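Local structure of protection of telomeres protein 1 (Schizosaccharomyces pombe, 1QZG) at residues P106-Q111 and A132-F137. The protein binds single-stranded telomeric DNA through this N-terminal OB-fold domain, protecting the 3' overhang of the chromosome end and regulating telomerase and telomere length. Numbering follows the deposited sequence.
Sequences PLLLHQ and ALWPDF
W134 turns the six-membered edge of its indole to P106 O and L108 CB, both near the ring plane, just where strand 129-133 gives way to loop. With CG beside the backbone N (chi1 -76°), the ring runs back along the strand pair: CZ3 lies 3.8 Å from CB of L108, and CH2 reaches L108 CD1. CB of W134 meets CD of P106 at 3.8 Å, the two side chains crossing at about a right angle. W134 N donates to P106 O at 3.0 Å, one of three antiparallel bonds. L108 N to A132 O is the shortest, 2.8 Å and almost straight; the return bond from A132 N uses a lone pair of L108 O. On the sheet face opposite L108 and A132, L107, with CG anti to the backbone N (chi1 175°) and chi2 near 66°, brings CD1 3.9 Å from L133 CD2. P106 CG also meets F137 CE1 obliquely. W134 NE1 hydrogen-bonds E161 OE1. Replacing W134 by alanine is likely to open a gap beside P106 and L108 and leave the E161 carboxylate without this N-H. Strand 106-109 lies between strands 43-59 and 129-133 in the OB-fold barrel, antiparallel to both; F48 meets the indole ring, while A164 of helix 158-175 packs on both W134 and P106.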
loop_
_atom_site.group_PDB
_atom_site.type_symbol
_atom_site.label_atom_id
_atom_site.label_comp_id
_atom_site.label_asym_id
_atom_site.label_seq_id
_atom_site.Cartn_x
_atom_site.Cartn_y
_atom_site.Cartn_z
ATOM N N PRO C 106 3.184 -6.420 3.293
ATOM C CA PRO C 106 2.163 -5.454 3.704
ATOM C C PRO C 106 2.784 -4.066 3.557
ATOM O O PRO C 106 3.948 -3.856 3.909
ATOM C CB PRO C 106 1.906 -5.818 5.166
ATOM C CG PRO C 106 2.187 -7.305 5.194
ATOM C CD PRO C 106 3.445 -7.394 4.366
ATOM N N LEU C 107 2.015 -3.132 3.014
ATOM C CA LEU C 107 2.484 -1.768 2.823
ATOM C C LEU C 107 1.424 -0.768 3.244
ATOM O O LEU C 107 0.285 -0.818 2.767
ATOM C CB LEU C 107 2.826 -1.515 1.354
ATOM C CG LEU C 107 3.218 -0.071 0.994
ATOM C CD1 LEU C 107 4.552 0.316 1.684
ATOM C CD2 LEU C 107 3.362 0.042 -0.500
ATOM N N LEU C 108 1.814 0.142 4.130
ATOM C CA LEU C 108 0.944 1.201 4.611
ATOM C C LEU C 108 1.411 2.515 3.970
ATOM O O LEU C 108 2.584 2.888 4.082
ATOM C CB LEU C 108 1.043 1.298 6.138
ATOM C CG LEU C 108 0.150 2.285 6.890
ATOM C CD1 LEU C 108 0.250 2.004 8.397
ATOM C CD2 LEU C 108 0.572 3.718 6.586
ATOM N N LEU C 109 0.499 3.209 3.296
ATOM C CA LEU C 109 0.829 4.476 2.648
ATOM C C LEU C 109 0.031 5.620 3.248
ATOM O O LEU C 109 -1.191 5.532 3.413
ATOM C CB LEU C 109 0.561 4.395 1.143
ATOM C CG LEU C 109 1.469 3.440 0.360
ATOM C CD1 LEU C 109 0.864 3.142 -1.022
ATOM C CD2 LEU C 109 2.858 4.095 0.201
ATOM N N HIS C 110 0.735 6.689 3.603
ATOM C CA HIS C 110 0.100 7.872 4.177
ATOM C C HIS C 110 0.203 9.047 3.214
ATOM O O HIS C 110 1.307 9.469 2.881
ATOM C CB HIS C 110 0.779 8.221 5.505
ATOM C CG HIS C 110 0.234 9.437 6.165
ATOM N ND1 HIS C 110 1.030 10.497 6.542
ATOM C CD2 HIS C 110 -1.032 9.779 6.507
ATOM C CE1 HIS C 110 0.278 11.437 7.083
ATOM N NE2 HIS C 110 -0.975 11.026 7.073
ATOM N N GLN C 111 -0.948 9.544 2.757
ATOM C CA GLN C 111 -1.011 10.715 1.843
ATOM C C GLN C 111 -0.856 10.326 0.377
ATOM O O GLN C 111 0.160 10.615 -0.255
ATOM C CB GLN C 111 0.019 11.791 2.243
ATOM C CG GLN C 111 -0.325 12.525 3.543
ATOM C CD GLN C 111 -1.137 13.807 3.326
ATOM O OE1 GLN C 111 -0.608 14.818 2.886
ATOM N NE2 GLN C 111 -2.401 13.732 3.630
ATOM N N ALA C 132 5.127 2.580 5.714
ATOM C CA ALA C 132 5.614 1.530 6.598
ATOM C C ALA C 132 5.521 0.276 5.731
ATOM O O ALA C 132 4.510 0.043 5.048
ATOM C CB ALA C 132 4.730 1.401 7.841
ATOM N N LEU C 133 6.582 -0.523 5.752
ATOM C CA LEU C 133 6.664 -1.742 4.959
ATOM C C LEU C 133 7.004 -2.925 5.882
ATOM O O LEU C 133 7.899 -2.825 6.715
ATOM C CB LEU C 133 7.772 -1.573 3.920
ATOM C CG LEU C 133 7.725 -2.183 2.523
ATOM C CD1 LEU C 133 8.956 -3.042 2.289
ATOM C CD2 LEU C 133 6.455 -2.971 2.341
ATOM N N TRP C 134 6.286 -4.034 5.737
ATOM C CA TRP C 134 6.516 -5.225 6.564
ATOM C C TRP C 134 7.065 -6.392 5.754
ATOM O O TRP C 134 7.018 -6.387 4.518
ATOM C CB TRP C 134 5.213 -5.672 7.242
ATOM C CG TRP C 134 4.814 -4.829 8.411
ATOM C CD1 TRP C 134 5.093 -5.067 9.728
ATOM C CD2 TRP C 134 4.081 -3.594 8.373
ATOM N NE1 TRP C 134 4.576 -4.060 10.510
ATOM C CE2 TRP C 134 3.950 -3.144 9.706
ATOM C CE3 TRP C 134 3.521 -2.828 7.343
ATOM C CZ2 TRP C 134 3.282 -1.955 10.035
ATOM C CZ3 TRP C 134 2.855 -1.645 7.670
ATOM C CH2 TRP C 134 2.740 -1.225 9.005
ATOM N N PRO C 135 7.605 -7.417 6.442
ATOM C CA PRO C 135 8.135 -8.561 5.701
ATOM C C PRO C 135 6.951 -9.378 5.195
ATOM O O PRO C 135 5.820 -9.189 5.649
ATOM C CB PRO C 135 8.907 -9.359 6.762
ATOM C CG PRO C 135 8.958 -8.463 7.987
ATOM C CD PRO C 135 7.737 -7.613 7.897
ATOM N N ASP C 136 7.224 -10.254 4.233
ATOM C CA ASP C 136 6.171 -11.145 3.796
ATOM C C ASP C 136 6.189 -12.294 4.791
ATOM O O ASP C 136 6.851 -13.312 4.545
ATOM C CB ASP C 136 6.409 -11.654 2.363
ATOM C CG ASP C 136 5.453 -12.760 1.930
ATOM O OD1 ASP C 136 4.539 -13.099 2.718
ATOM O OD2 ASP C 136 5.616 -13.266 0.792
ATOM N N PHE C 137 5.461 -12.146 5.891
ATOM C CA PHE C 137 5.469 -13.130 6.974
ATOM C C PHE C 137 5.309 -14.576 6.535
ATOM O O PHE C 137 6.011 -15.462 7.022
ATOM C CB PHE C 137 4.359 -12.800 7.967
ATOM C CG PHE C 137 4.450 -11.425 8.547
ATOM C CD1 PHE C 137 3.564 -10.440 8.124
ATOM C CD2 PHE C 137 5.394 -11.106 9.518
ATOM C CE1 PHE C 137 3.613 -9.162 8.665
ATOM C CE2 PHE C 137 5.452 -9.820 10.068
ATOM C CZ PHE C 137 4.556 -8.848 9.635
#